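Local coordinates for protein phthiocerol synthesis polyketide synthase type I PpsC (Mycobacterium tuberculosis, PDB 7AHB) that probably selects extender units and loads them onto the acyl carrier protein, through its acyltransferase domain, during phthiocerol polyketide synthesis, at residues A[48-53]-A[309-314]; A[57-62]-A[100-105]; A[108-113]-A[158-163]; A[173-178]-A[233-238]; A[208-213]-A[237-242]. All blocks are in the same frame, centred on the assembly; numbering follows the deposited sequence.

Contact 1 (A[48-53]-A[309-314]). With SO4 (sulfate ion), chain D.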
# COMPACT_ATOMS: atom_id res chain seq x y z
N GLY A 48 9.94 -12.71 13.72
CA GLY A 48 9.00 -12.53 12.62
C GLY A 48 8.95 -11.14 12.04
O GLY A 48 8.88 -10.16 12.78
N THR A 49 8.98 -11.04 10.70
CA THR A 49 9.00 -9.76 10.01
C THR A 49 7.89 -9.73 8.96
O THR A 49 7.76 -10.66 8.15
CB THR A 49 10.35 -9.53 9.33
OG1 THR A 49 11.37 -9.37 10.33
CG2 THR A 49 10.30 -8.26 8.44
N VAL A 50 7.14 -8.63 8.95
CA VAL A 50 6.06 -8.41 7.99
C VAL A 50 6.40 -7.18 7.16
O VAL A 50 6.73 -6.13 7.72
CB VAL A 50 4.72 -8.21 8.71
CG1 VAL A 50 3.61 -7.94 7.72
CG2 VAL A 50 4.38 -9.46 9.58
N PHE A 51 6.35 -7.31 5.84
CA PHE A 51 6.46 -6.16 4.95
C PHE A 51 5.06 -5.68 4.60
O PHE A 51 4.23 -6.47 4.15
CB PHE A 51 7.17 -6.51 3.64
CG PHE A 51 8.67 -6.48 3.71
CD1 PHE A 51 9.34 -6.63 4.92
CD2 PHE A 51 9.41 -6.33 2.55
CE1 PHE A 51 10.72 -6.63 4.96
CE2 PHE A 51 10.80 -6.31 2.60
CZ PHE A 51 11.45 -6.46 3.80
N VAL A 52 4.81 -4.37 4.77
CA VAL A 52 3.50 -3.77 4.55
C VAL A 52 3.59 -2.83 3.35
O VAL A 52 4.37 -1.87 3.36
CB VAL A 52 3.01 -3.01 5.79
CG1 VAL A 52 1.73 -2.26 5.48
CG2 VAL A 52 2.84 -3.97 6.99
N TYR A 53 2.74 -3.08 2.34
CA TYR A 53 2.76 -2.31 1.09
C TYR A 53 1.55 -1.38 1.10
O TYR A 53 0.40 -1.83 1.08
CB TYR A 53 2.77 -3.24 -0.11
CG TYR A 53 4.07 -4.01 -0.18
CD1 TYR A 53 4.22 -5.20 0.51
CD2 TYR A 53 5.15 -3.51 -0.87
CE1 TYR A 53 5.41 -5.90 0.47
CE2 TYR A 53 6.35 -4.20 -0.91
CZ TYR A 53 6.47 -5.39 -0.23
OH TYR A 53 7.66 -6.07 -0.26
N ALA A 309 0.08 -11.48 15.93
CA ALA A 309 0.03 -12.61 16.84
C ALA A 309 1.42 -13.22 17.01
O ALA A 309 1.86 -13.48 18.13
CB ALA A 309 -0.97 -13.65 16.34
N ASP A 310 2.13 -13.44 15.90
CA ASP A 310 3.42 -14.12 15.94
C ASP A 310 4.52 -13.42 15.15
O ASP A 310 5.59 -14.00 14.97
CB ASP A 310 3.25 -15.55 15.43
CG ASP A 310 2.42 -16.39 16.38
OD1 ASP A 310 2.82 -16.50 17.54
OD2 ASP A 310 1.37 -16.91 15.96
N HIS A 311 4.28 -12.22 14.65
CA HIS A 311 5.29 -11.41 13.98
C HIS A 311 5.44 -10.10 14.74
O HIS A 311 4.44 -9.48 15.13
CB HIS A 311 4.92 -11.14 12.53
CG HIS A 311 4.66 -12.37 11.73
ND1 HIS A 311 3.43 -13.00 11.72
CD2 HIS A 311 5.47 -13.09 10.93
CE1 HIS A 311 3.50 -14.05 10.92
NE2 HIS A 311 4.73 -14.14 10.44
N HIS A 312 6.68 -9.67 14.96
CA HIS A 312 6.93 -8.53 15.82
C HIS A 312 7.57 -7.34 15.13
O HIS A 312 7.57 -6.25 15.71
CB HIS A 312 7.82 -8.96 16.99
CG HIS A 312 7.15 -9.89 17.93
ND1 HIS A 312 6.97 -11.23 17.65
CD2 HIS A 312 6.57 -9.67 19.13
CE1 HIS A 312 6.32 -11.80 18.65
NE2 HIS A 312 6.06 -10.88 19.56
N THR A 313 8.09 -7.50 13.92
CA THR A 313 8.66 -6.38 13.18
C THR A 313 7.81 -6.11 11.95
O THR A 313 7.65 -7.00 11.11
CB THR A 313 10.11 -6.64 12.78
OG1 THR A 313 10.90 -6.78 13.97
CG2 THR A 313 10.65 -5.49 11.94
N PHE A 314 7.27 -4.90 11.86
CA PHE A 314 6.50 -4.44 10.72
C PHE A 314 7.27 -3.32 10.02
O PHE A 314 7.67 -2.35 10.66
CB PHE A 314 5.13 -3.94 11.16
CG PHE A 314 4.23 -5.05 11.66
CD1 PHE A 314 4.45 -5.63 12.89
CD2 PHE A 314 3.18 -5.51 10.89
CE1 PHE A 314 3.64 -6.65 13.35
CE2 PHE A 314 2.37 -6.53 11.34
CZ PHE A 314 2.60 -7.09 12.58
S SO4 D . 13.28 -13.89 13.45
O1 SO4 D . 14.49 -14.27 12.72
O2 SO4 D . 12.11 -14.41 12.76
O3 SO4 D . 13.35 -14.45 14.80
O4 SO4 D . 13.21 -12.44 13.53
O HOH W 1 10.85 -9.35 14.48

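Contact 2 (A[57-62]-A[100-105])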
# COMPACT_ATOMS: atom_id res chain seq x y z
N GLY A 57 0.23 6.75 -3.13
CA GLY A 57 1.44 7.33 -3.70
C GLY A 57 1.89 8.50 -2.84
O GLY A 57 1.09 9.35 -2.45
N SER A 58 3.19 8.52 -2.52
CA SER A 58 3.72 9.52 -1.59
C SER A 58 5.02 10.10 -2.13
O SER A 58 5.97 10.34 -1.38
CB SER A 58 3.94 8.91 -0.21
OG SER A 58 2.93 7.97 0.10
N GLN A 59 5.07 10.34 -3.44
CA GLN A 59 6.27 10.89 -4.04
C GLN A 59 6.69 12.18 -3.36
O GLN A 59 5.85 13.01 -3.00
CB GLN A 59 6.02 11.14 -5.53
CG GLN A 59 4.94 12.19 -5.80
CD GLN A 59 4.60 12.28 -7.28
OE1 GLN A 59 5.51 12.28 -8.15
NE2 GLN A 59 3.30 12.31 -7.59
N TRP A 60 7.99 12.33 -3.16
CA TRP A 60 8.56 13.58 -2.69
C TRP A 60 9.72 13.95 -3.60
O TRP A 60 10.35 13.08 -4.21
CB TRP A 60 9.02 13.52 -1.22
CG TRP A 60 9.81 12.30 -0.86
CD1 TRP A 60 9.32 11.13 -0.38
CD2 TRP A 60 11.23 12.15 -0.94
NE1 TRP A 60 10.35 10.25 -0.16
CE2 TRP A 60 11.53 10.86 -0.48
CE3 TRP A 60 12.27 12.99 -1.34
CZ2 TRP A 60 12.83 10.38 -0.43
CZ3 TRP A 60 13.57 12.52 -1.29
CH2 TRP A 60 13.84 11.22 -0.85
N ALA A 61 10.00 15.26 -3.67
CA ALA A 61 10.98 15.83 -4.58
C ALA A 61 12.33 15.17 -4.43
O ALA A 61 12.98 15.30 -3.39
CB ALA A 61 11.10 17.33 -4.32
N GLY A 62 12.77 14.52 -5.51
CA GLY A 62 14.04 13.83 -5.50
C GLY A 62 14.00 12.43 -4.94
O GLY A 62 15.06 11.84 -4.70
N GLY A 100 14.12 13.69 -10.87
CA GLY A 100 13.23 14.27 -9.86
C GLY A 100 11.93 14.79 -10.42
O GLY A 100 11.44 15.85 -9.99
N LYS A 101 11.36 14.08 -11.38
CA LYS A 101 10.13 14.52 -12.03
C LYS A 101 8.93 14.11 -11.19
O LYS A 101 8.93 13.08 -10.51
CB LYS A 101 10.02 13.91 -13.43
CG LYS A 101 11.29 13.99 -14.25
CD LYS A 101 10.96 14.12 -15.73
CE LYS A 101 12.00 13.42 -16.60
NZ LYS A 101 11.37 12.23 -17.28
N GLU A 102 7.88 14.94 -11.23
CA GLU A 102 6.63 14.59 -10.59
C GLU A 102 5.90 13.55 -11.43
O GLU A 102 5.85 13.64 -12.66
CB GLU A 102 5.76 15.84 -10.40
CG GLU A 102 4.47 15.54 -9.67
CD GLU A 102 3.64 16.80 -9.36
OE1 GLU A 102 3.80 17.80 -10.05
OE2 GLU A 102 2.82 16.77 -8.43
N LEU A 103 5.34 12.55 -10.76
CA LEU A 103 4.40 11.64 -11.40
C LEU A 103 3.04 12.33 -11.49
O LEU A 103 2.51 12.80 -10.48
CB LEU A 103 4.31 10.33 -10.62
CG LEU A 103 5.61 9.58 -10.42
CD1 LEU A 103 5.51 8.63 -9.23
CD2 LEU A 103 5.99 8.80 -11.69
N VAL A 104 2.50 12.44 -12.71
CA VAL A 104 1.26 13.17 -12.95
C VAL A 104 0.23 12.22 -13.52
O VAL A 104 0.48 11.55 -14.53
CB VAL A 104 1.48 14.36 -13.92
CG1 VAL A 104 0.13 15.03 -14.27
CG2 VAL A 104 2.44 15.36 -13.33
N GLY A 105 -0.94 12.19 -12.91
CA GLY A 105 -2.01 11.31 -13.37
C GLY A 105 -1.98 9.99 -12.63
O GLY A 105 -0.94 9.49 -12.21

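Contact 3 (A[108-113]-A[158-163])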
# COMPACT_ATOMS: atom_id res chain seq x y z
N GLN A 108 0.53 7.23 -13.93
CA GLN A 108 1.92 7.41 -13.52
C GLN A 108 2.09 7.23 -12.01
O GLN A 108 3.07 6.62 -11.55
CB GLN A 108 2.44 8.78 -13.96
CG GLN A 108 2.76 8.84 -15.44
CD GLN A 108 3.61 10.03 -15.81
OE1 GLN A 108 3.81 10.93 -14.98
NE2 GLN A 108 4.16 10.02 -17.04
N ILE A 109 1.15 7.75 -11.23
CA ILE A 109 1.23 7.64 -9.77
C ILE A 109 1.21 6.17 -9.33
O ILE A 109 2.04 5.74 -8.52
CB ILE A 109 0.09 8.44 -9.11
CG1 ILE A 109 0.38 9.94 -9.23
CG2 ILE A 109 -0.08 8.06 -7.67
CD1 ILE A 109 -0.80 10.84 -8.84
N GLN A 110 0.25 5.39 -9.82
CA GLN A 110 0.15 3.99 -9.41
C GLN A 110 1.32 3.16 -9.94
O GLN A 110 1.89 2.32 -9.21
CB GLN A 110 -1.19 3.40 -9.87
CG GLN A 110 -2.42 3.94 -9.11
CD GLN A 110 -3.63 2.94 -9.15
OE1 GLN A 110 -3.48 1.74 -9.51
NE2 GLN A 110 -4.81 3.43 -8.76
N LEU A 111 1.68 3.35 -11.21
CA LEU A 111 2.78 2.60 -11.79
C LEU A 111 4.10 2.94 -11.09
O LEU A 111 4.90 2.05 -10.76
CB LEU A 111 2.87 2.87 -13.29
CG LEU A 111 1.84 2.16 -14.15
CD1 LEU A 111 1.76 2.74 -15.53
CD2 LEU A 111 2.20 0.65 -14.17
N GLY A 112 4.37 4.24 -10.90
CA GLY A 112 5.56 4.65 -10.17
C GLY A 112 5.63 4.05 -8.77
O GLY A 112 6.70 3.65 -8.30
N LEU A 113 4.50 4.02 -8.07
CA LEU A 113 4.49 3.51 -6.71
C LEU A 113 4.90 2.04 -6.66
O LEU A 113 5.73 1.64 -5.84
CB LEU A 113 3.11 3.70 -6.11
CG LEU A 113 2.88 3.06 -4.74
CD1 LEU A 113 3.88 3.62 -3.72
CD2 LEU A 113 1.42 3.24 -4.26
N ARG A 158 1.23 -5.02 -15.06
CA ARG A 158 0.05 -5.19 -15.91
C ARG A 158 -1.22 -4.87 -15.14
O ARG A 158 -2.05 -4.09 -15.60
CB ARG A 158 0.02 -6.61 -16.47
CG ARG A 158 -1.27 -6.97 -17.20
CD ARG A 158 -1.49 -6.10 -18.37
NE ARG A 158 -2.70 -6.44 -19.12
CZ ARG A 158 -3.21 -5.71 -20.11
NH1 ARG A 158 -2.59 -4.60 -20.48
NH2 ARG A 158 -4.32 -6.08 -20.73
N VAL A 159 -1.40 -5.48 -13.96
CA VAL A 159 -2.58 -5.20 -13.16
C VAL A 159 -2.66 -3.71 -12.86
O VAL A 159 -3.73 -3.09 -12.93
CB VAL A 159 -2.57 -6.01 -11.85
CG1 VAL A 159 -3.71 -5.57 -10.97
CG2 VAL A 159 -2.64 -7.51 -12.14
N THR A 160 -1.53 -3.12 -12.46
CA THR A 160 -1.50 -1.70 -12.13
C THR A 160 -1.85 -0.84 -13.33
O THR A 160 -2.65 0.09 -13.20
CB THR A 160 -0.13 -1.33 -11.58
OG1 THR A 160 0.15 -2.18 -10.46
CG2 THR A 160 -0.09 0.09 -11.12
N ALA A 161 -1.32 -1.19 -14.50
CA ALA A 161 -1.57 -0.43 -15.72
C ALA A 161 -3.04 -0.46 -16.11
O ALA A 161 -3.63 0.58 -16.44
CB ALA A 161 -0.73 -0.97 -16.87
N VAL A 162 -3.64 -1.65 -16.09
CA VAL A 162 -5.05 -1.79 -16.45
C VAL A 162 -5.93 -1.03 -15.46
O VAL A 162 -6.72 -0.17 -15.85
CB VAL A 162 -5.45 -3.28 -16.50
CG1 VAL A 162 -6.96 -3.42 -16.62
CG2 VAL A 162 -4.74 -4.01 -17.65
N ARG A 163 -5.80 -1.34 -14.17
CA ARG A 163 -6.66 -0.72 -13.17
C ARG A 163 -6.53 0.79 -13.20
O ARG A 163 -7.54 1.50 -13.18
CB ARG A 163 -6.32 -1.24 -11.77
CG ARG A 163 -7.19 -0.61 -10.66
CD ARG A 163 -6.60 -0.92 -9.28
NE ARG A 163 -5.22 -0.45 -9.20
CZ ARG A 163 -4.23 -1.11 -8.60
NH1 ARG A 163 -4.46 -2.28 -7.97
NH2 ARG A 163 -3.03 -0.58 -8.60

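Contact 4 (A[173-178]-A[233-238])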
# COMPACT_ATOMS: atom_id res chain seq x y z
N GLN A 173 -13.64 13.01 -9.45
CA GLN A 173 -15.02 12.68 -9.12
C GLN A 173 -15.14 11.94 -7.80
O GLN A 173 -16.25 11.55 -7.41
CB GLN A 173 -15.64 11.82 -10.23
CG GLN A 173 -15.50 12.36 -11.61
CD GLN A 173 -16.67 11.96 -12.47
OE1 GLN A 173 -16.54 11.12 -13.37
NE2 GLN A 173 -17.82 12.60 -12.24
N GLY A 174 -14.02 11.67 -7.14
CA GLY A 174 -14.07 11.03 -5.84
C GLY A 174 -12.84 11.38 -5.04
O GLY A 174 -11.85 11.90 -5.57
N THR A 175 -12.92 11.10 -3.74
CA THR A 175 -11.76 11.24 -2.87
C THR A 175 -12.04 10.40 -1.63
O THR A 175 -13.04 9.68 -1.57
CB THR A 175 -11.45 12.71 -2.56
OG1 THR A 175 -10.18 12.79 -1.90
CG2 THR A 175 -12.52 13.33 -1.69
N MET A 176 -11.15 10.48 -0.66
CA MET A 176 -11.33 9.75 0.59
C MET A 176 -10.91 10.65 1.73
O MET A 176 -10.28 11.69 1.52
CB MET A 176 -10.53 8.45 0.62
CG MET A 176 -10.71 7.59 -0.60
SD MET A 176 -9.67 6.06 -0.47
CE MET A 176 -10.67 5.07 0.46
N ALA A 177 -11.25 10.24 2.95
CA ALA A 177 -10.94 11.03 4.13
C ALA A 177 -10.63 10.09 5.29
O ALA A 177 -11.33 9.09 5.48
CB ALA A 177 -12.08 11.95 4.52
N LEU A 178 -9.61 10.43 6.06
CA LEU A 178 -9.25 9.69 7.26
C LEU A 178 -9.94 10.35 8.45
O LEU A 178 -9.82 11.56 8.65
CB LEU A 178 -7.74 9.68 7.47
CG LEU A 178 -7.19 8.93 8.68
CD1 LEU A 178 -7.36 7.45 8.57
CD2 LEU A 178 -5.70 9.28 8.85
N VAL A 233 -7.69 12.50 2.31
CA VAL A 233 -6.65 11.67 1.73
C VAL A 233 -6.16 12.31 0.43
O VAL A 233 -6.94 12.91 -0.31
CB VAL A 233 -7.17 10.25 1.49
CG1 VAL A 233 -6.13 9.40 0.80
CG2 VAL A 233 -7.58 9.61 2.83
N ASN A 234 -4.86 12.18 0.15
CA ASN A 234 -4.28 12.74 -1.07
C ASN A 234 -4.58 11.81 -2.23
O ASN A 234 -3.74 11.05 -2.70
CB ASN A 234 -2.78 12.95 -0.92
CG ASN A 234 -2.19 13.79 -2.05
OD1 ASN A 234 -2.85 14.70 -2.57
ND2 ASN A 234 -0.96 13.49 -2.43
N ILE A 235 -5.83 11.85 -2.69
CA ILE A 235 -6.27 10.96 -3.74
C ILE A 235 -7.45 11.62 -4.42
O ILE A 235 -8.21 12.35 -3.79
CB ILE A 235 -6.62 9.55 -3.19
CG1 ILE A 235 -6.78 8.55 -4.33
CG2 ILE A 235 -7.90 9.59 -2.36
CD1 ILE A 235 -7.11 7.13 -3.87
N GLU A 236 -7.57 11.41 -5.74
CA GLU A 236 -8.57 12.10 -6.55
C GLU A 236 -9.55 11.13 -7.20
O GLU A 236 -10.20 11.49 -8.19
CB GLU A 236 -7.88 12.99 -7.59
CG GLU A 236 -6.81 13.93 -7.00
CD GLU A 236 -7.33 14.82 -5.88
OE1 GLU A 236 -8.48 15.31 -6.02
OE2 GLU A 236 -6.62 15.01 -4.86
N VAL A 237 -9.68 9.92 -6.65
CA VAL A 237 -10.74 8.97 -6.99
C VAL A 237 -11.26 8.36 -5.70
O VAL A 237 -10.66 8.52 -4.63
CB VAL A 237 -10.27 7.86 -7.95
CG1 VAL A 237 -10.17 8.42 -9.39
CG2 VAL A 237 -8.96 7.25 -7.50
N ALA A 238 -12.35 7.60 -5.83
CA ALA A 238 -13.04 7.00 -4.68
C ALA A 238 -13.01 5.48 -4.78
O ALA A 238 -14.01 4.85 -5.14
CB ALA A 238 -14.50 7.49 -4.57
O HOH W 2 -11.35 14.50 -6.34

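Contact 5 (A[208-213]-A[237-242])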
# COMPACT_ATOMS: atom_id res chain seq x y z
N VAL A 208 -11.30 5.15 7.18
CA VAL A 208 -11.28 5.97 5.97
C VAL A 208 -12.62 5.81 5.27
O VAL A 208 -13.10 4.68 5.10
CB VAL A 208 -10.12 5.59 5.03
CG1 VAL A 208 -10.17 6.45 3.77
CG2 VAL A 208 -8.79 5.77 5.74
N ILE A 209 -13.20 6.93 4.86
CA ILE A 209 -14.42 6.95 4.07
C ILE A 209 -14.06 7.36 2.64
O ILE A 209 -13.06 8.04 2.37
CB ILE A 209 -15.49 7.88 4.66
CG1 ILE A 209 -14.95 9.31 4.81
CG2 ILE A 209 -15.99 7.33 5.98
CD1 ILE A 209 -16.06 10.35 5.22
N SER A 210 -14.92 6.96 1.72
CA SER A 210 -14.64 7.16 0.31
C SER A 210 -15.93 7.56 -0.39
O SER A 210 -16.99 7.03 -0.07
CB SER A 210 -14.05 5.88 -0.33
OG SER A 210 -13.85 6.08 -1.70
N GLY A 211 -15.83 8.50 -1.34
CA GLY A 211 -16.99 8.89 -2.09
C GLY A 211 -16.81 10.24 -2.78
O GLY A 211 -15.71 10.78 -2.90
N PRO A 212 -17.91 10.79 -3.28
CA PRO A 212 -17.84 12.07 -4.02
C PRO A 212 -17.24 13.18 -3.18
O PRO A 212 -17.53 13.29 -1.98
CB PRO A 212 -19.30 12.36 -4.37
CG PRO A 212 -20.00 11.02 -4.31
CD PRO A 212 -19.26 10.21 -3.24
N PRO A 213 -16.41 14.05 -3.78
CA PRO A 213 -15.61 14.97 -2.94
C PRO A 213 -16.43 15.97 -2.16
O PRO A 213 -16.03 16.33 -1.05
CB PRO A 213 -14.69 15.67 -3.96
CG PRO A 213 -15.35 15.45 -5.30
CD PRO A 213 -16.01 14.09 -5.19
N VAL A 237 -9.68 9.92 -6.65
CA VAL A 237 -10.74 8.97 -6.99
C VAL A 237 -11.26 8.36 -5.70
O VAL A 237 -10.66 8.52 -4.63
CB VAL A 237 -10.27 7.86 -7.95
CG1 VAL A 237 -10.17 8.42 -9.39
CG2 VAL A 237 -8.96 7.25 -7.50
N ALA A 238 -12.35 7.60 -5.83
CA ALA A 238 -13.04 7.00 -4.68
C ALA A 238 -13.01 5.48 -4.78
O ALA A 238 -14.01 4.85 -5.14
CB ALA A 238 -14.50 7.49 -4.57
N PRO A 239 -11.87 4.85 -4.52
CA PRO A 239 -11.83 3.39 -4.53
C PRO A 239 -12.53 2.85 -3.30
O PRO A 239 -12.90 3.60 -2.38
CB PRO A 239 -10.34 3.09 -4.49
CG PRO A 239 -9.77 4.24 -3.68
CD PRO A 239 -10.57 5.44 -4.13
N HIS A 240 -12.73 1.54 -3.28
CA HIS A 240 -13.35 0.86 -2.14
C HIS A 240 -14.73 1.45 -1.85
O HIS A 240 -15.06 1.80 -0.71
CB HIS A 240 -12.43 0.95 -0.92
CG HIS A 240 -11.00 0.64 -1.24
ND1 HIS A 240 -10.60 -0.58 -1.72
CD2 HIS A 240 -9.89 1.42 -1.22
CE1 HIS A 240 -9.30 -0.54 -1.98
NE2 HIS A 240 -8.85 0.65 -1.65
N ASN A 241 -15.54 1.54 -2.90
CA ASN A 241 -16.80 2.26 -2.90
C ASN A 241 -17.63 1.72 -4.05
O ASN A 241 -17.06 1.16 -5.00
CB ASN A 241 -16.53 3.77 -3.07
CG ASN A 241 -17.81 4.59 -3.17
OD1 ASN A 241 -18.45 4.63 -4.20
ND2 ASN A 241 -18.16 5.28 -2.10
N PRO A 242 -18.96 1.83 -3.97
CA PRO A 242 -19.82 1.44 -5.11
C PRO A 242 -19.39 1.97 -6.45
O PRO A 242 -19.65 1.34 -7.48
CB PRO A 242 -21.20 2.01 -4.71
CG PRO A 242 -21.20 1.97 -3.20
CD PRO A 242 -19.76 2.05 -2.73

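Contact 1 (A[48-53]-A[309-314])
Val-50 and Phe-314 pair as neighbours in the five-stranded parallel sheet, where strand 49-53 runs alongside strand 313-316, the arrangement expected for the hydrolase-like core of an acyltransferase. The register is fixed by two parallel bridges, Thr-49 with Thr-313 and Val-50 with Phe-314. The N-H of Val-50 gives the straightest bond between the segments, 2.8 Å from N to Thr-313 O at 165°.

On the tightly packed face, Val-50 and Phe-314 point the same way. Val-50 CB lies 4.2 Å from the centroid of the Phe-314 ring in an off-centre CH-pi contact, while Val-52 CG2 comes to the ring edge, 4.2 Å from Phe-314 CD2. With CG2 anti to the carbonyl carbon, Val-50 turns this methyl to His-311, 3.4 Å from its CB. Helix 300-308 closes over the face through Ile-304 and Ala-307, and Ala-307 O holds His-311 ND1.

The face bearing the two threonines is looser: their side chains make a single approach, a water donates to Gly-48 O and accepts from Thr-313 OG1, and Gly-48 and Thr-49 are partly exposed. Gly-48 N donates to a sulfate, 2.9 Å from its O2, probably from the crystallisation liquor. Gly-48 O is shared: Thr-313 N lies 3.0 Å from it, nearly in line with the carbonyl, whereas His-312 N comes from 42° above the carbonyl plane.

Contact 2 (A[57-62]-A[100-105])
Gln-59 reaches across to Leu-103 and carries most of the contact with its terminal amide. Its CG sits between the backbone N and the carbonyl carbon (chi1 63°), and from there the chain runs extended, so that the amide is carried straight to the backbone of 100-105. OE1 accepts from Leu-103 N at 2.6 Å, and NE2 donates to Leu-103 O at 3.0 Å. The N-H...O angles are 165° and 168°. Each donor lies in the carbonyl plane of its acceptor, on a lone pair, and Leu-103 O is also nearly in the Gln-59 amide plane. Two such bonds to one residue fix the rotation of the amide. This glutamine closes a Gly-Ser-Gln run that probably corresponds to the end of the GQGSQ motif of acyltransferases, in the loop between strand 49-53 and helix 65-70. Around OE1 the packing is close, with Leu-103 CB 3.4 Å from it and Glu-102 CG 3.7 Å from it. The Leu-103 side chain also touches Phe-91 and Val-96.

Further along, Gly-62 passes Gly-100, its N 4.4 Å from Gly-100 CA, with the two segments running in nearly opposite directions. Gly-100, at positive phi, is the C-prime residue of a Schellman motif: Lys-101 N bonds to Val-96 O, and Gly-100 N to Ile-97 O.

Contact 3 (A[108-113]-A[158-163])
Gln-110 and Arg-163 form the polar part of this contact between nearly antiparallel segments of helices 106-126 and 153-167, whose axes approach to 9.1 Å at 169°. Two guanidinium nitrogens, NE and NH2, converge side-on on one atom, Gln-110 OE1: NE lies 2.8 Å away in the carbonyl plane, on a lone pair. NH2, modelled still nearer, comes from above that plane; so short a separation is doubtful as an exact value. OE1 lies at the guanidinium edge, although amide and guanidinium are turned 51° apart. A bend at chi3 (57°) brings the arginine head round to the glutamine. Arg-163 is consistent with the arginine that in malonyl-type acyltransferases meets the extender carboxylate, its head here set by Gln-110.

The van der Waals part centres on Thr-160 and Leu-111. Thr-160 CG2 is 3.5 Å from Gln-110 O, and Leu-111 CD2 reaches Ala-161 CB at 4.3 Å. Thr-160 OG1 bonds instead to Gly-156 O.

Leu-111 leans on Phe-85 of helix 72-89, while Thr-160 and Arg-163 meet Val-142 of helix 141-147. Arg-163 also packs on Met-251 of helix 248-254, and its side chain lies near the probable nucleophile elbow that follows strand 133-136.

Contact 4 (A[173-178]-A[233-238])
Thr-175 turns its hydroxyl away from its own backbone N (chi1 -170°), which puts OG1 2.8 Å from Ile-235 O, to which it donates. It approaches at 26° to the carbonyl plane. Met-176 has chi1 -50°, placing CG beside its backbone N and within 3.9 Å of Ile-235 CG2, while CB packs at the same distance from Val-233 CG2.

The backbone link is Val-233 N to Met-176 O, 2.8 Å. It continues the antiparallel pairing of strand 175-179 with the edge strand 230-232 in the four-stranded sheet of the small subdomain. Past the inverse gamma turn centred on Asn-234, the link to Ile-235 O is made by the threonine hydroxyl. Farther on, Ala-238 CB closes against Gly-174 CA at 3.8 Å. A water donates to both Gly-174 O and Glu-236 OE1, and the glutamate is also salt-bridged to Arg-232.

The pairing is thus irregular: Gly-174 O and Val-237 N are close but badly angled, and the buried Gly-174 N and Met-176 N find no partner in the model. The threonine hydroxyl serves Ile-235 O and the water serves Gly-174 O, but neither reaches these two N-H groups, which probably carry some polar cost.

Contact 5 (A[208-213]-A[237-242])
Ser-210 and Asn-241 join the end of strand 207-211, in the four-stranded antiparallel sheet of the ferredoxin-like small subdomain, to the loop that carries His-240.

Two hydrogen bonds cross between the segments. Ser-210 has OG anti to its backbone N (chi1 177°), which points the hydroxyl into the loop, where it donates to Pro-239 O at 2.7 Å. The oxygen meets the carbonyl only 18° from its plane. The second bond, from Asn-241 ND2 to Ser-210 O at 2.9 Å, is a weak extra, with an angle at the hydrogen of 123°; the regular partners of ND2 are Glu-195 O and Ser-197 OG, while OD1 holds Ala-243 N.

Van der Waals contacts fill in around the serine. Its OG lies 3.2 Å from Ala-238 CA and 3.8 Å from Asn-241 CB, so the hydroxyl is wedged among loop atoms. Gly-211 N has Ala-238 CB at 3.6 Å.

Between the two bonded loop residues stands His-240, at positive phi. Its NE2 is hydrogen-bonded to Ser-138 OG, in the Gly-x-Ser-x-Gly stretch that is probably the nucleophile elbow; this is consistent with the Ser-His pair of acyltransferases. ND1 bonds to Asn-296 O, and His-240 O to Ser-197 OG. Ser-210 OG holds the backbone carbonyl just before the histidine, while the residue after it is tied through its side-chain amide, mainly to Glu-195 and Ser-197. Over one face of the His-240 ring, offset toward the rim, lies Pro-239 CB, 3.7 Å above the plane.

How the contacts relate
Contacts 4 and 5 are the closest pair, centres 6 Å apart: they share Val-237 and Ala-238, and strands 175-179 and 207-211 probably hydrogen-bond through Ala-177 N to Ile-209 O (2.9 Å). Contacts 2 and 3, with centres 14 Å apart, meet where Leu-103 CD2 packs on Gln-108 O at 3.6 Å. Contact 1 lies about 28 Å, centre to centre, from contacts 2, 4 and 5, yet along the sequence all the others are nested between its two segments. Three contacts come near the probable active site: His-240 of contact 5 bonds Ser-138, Arg-163 of contact 3 lies near that elbow, and so does Val-52 of contact 1, from the parallel sheet.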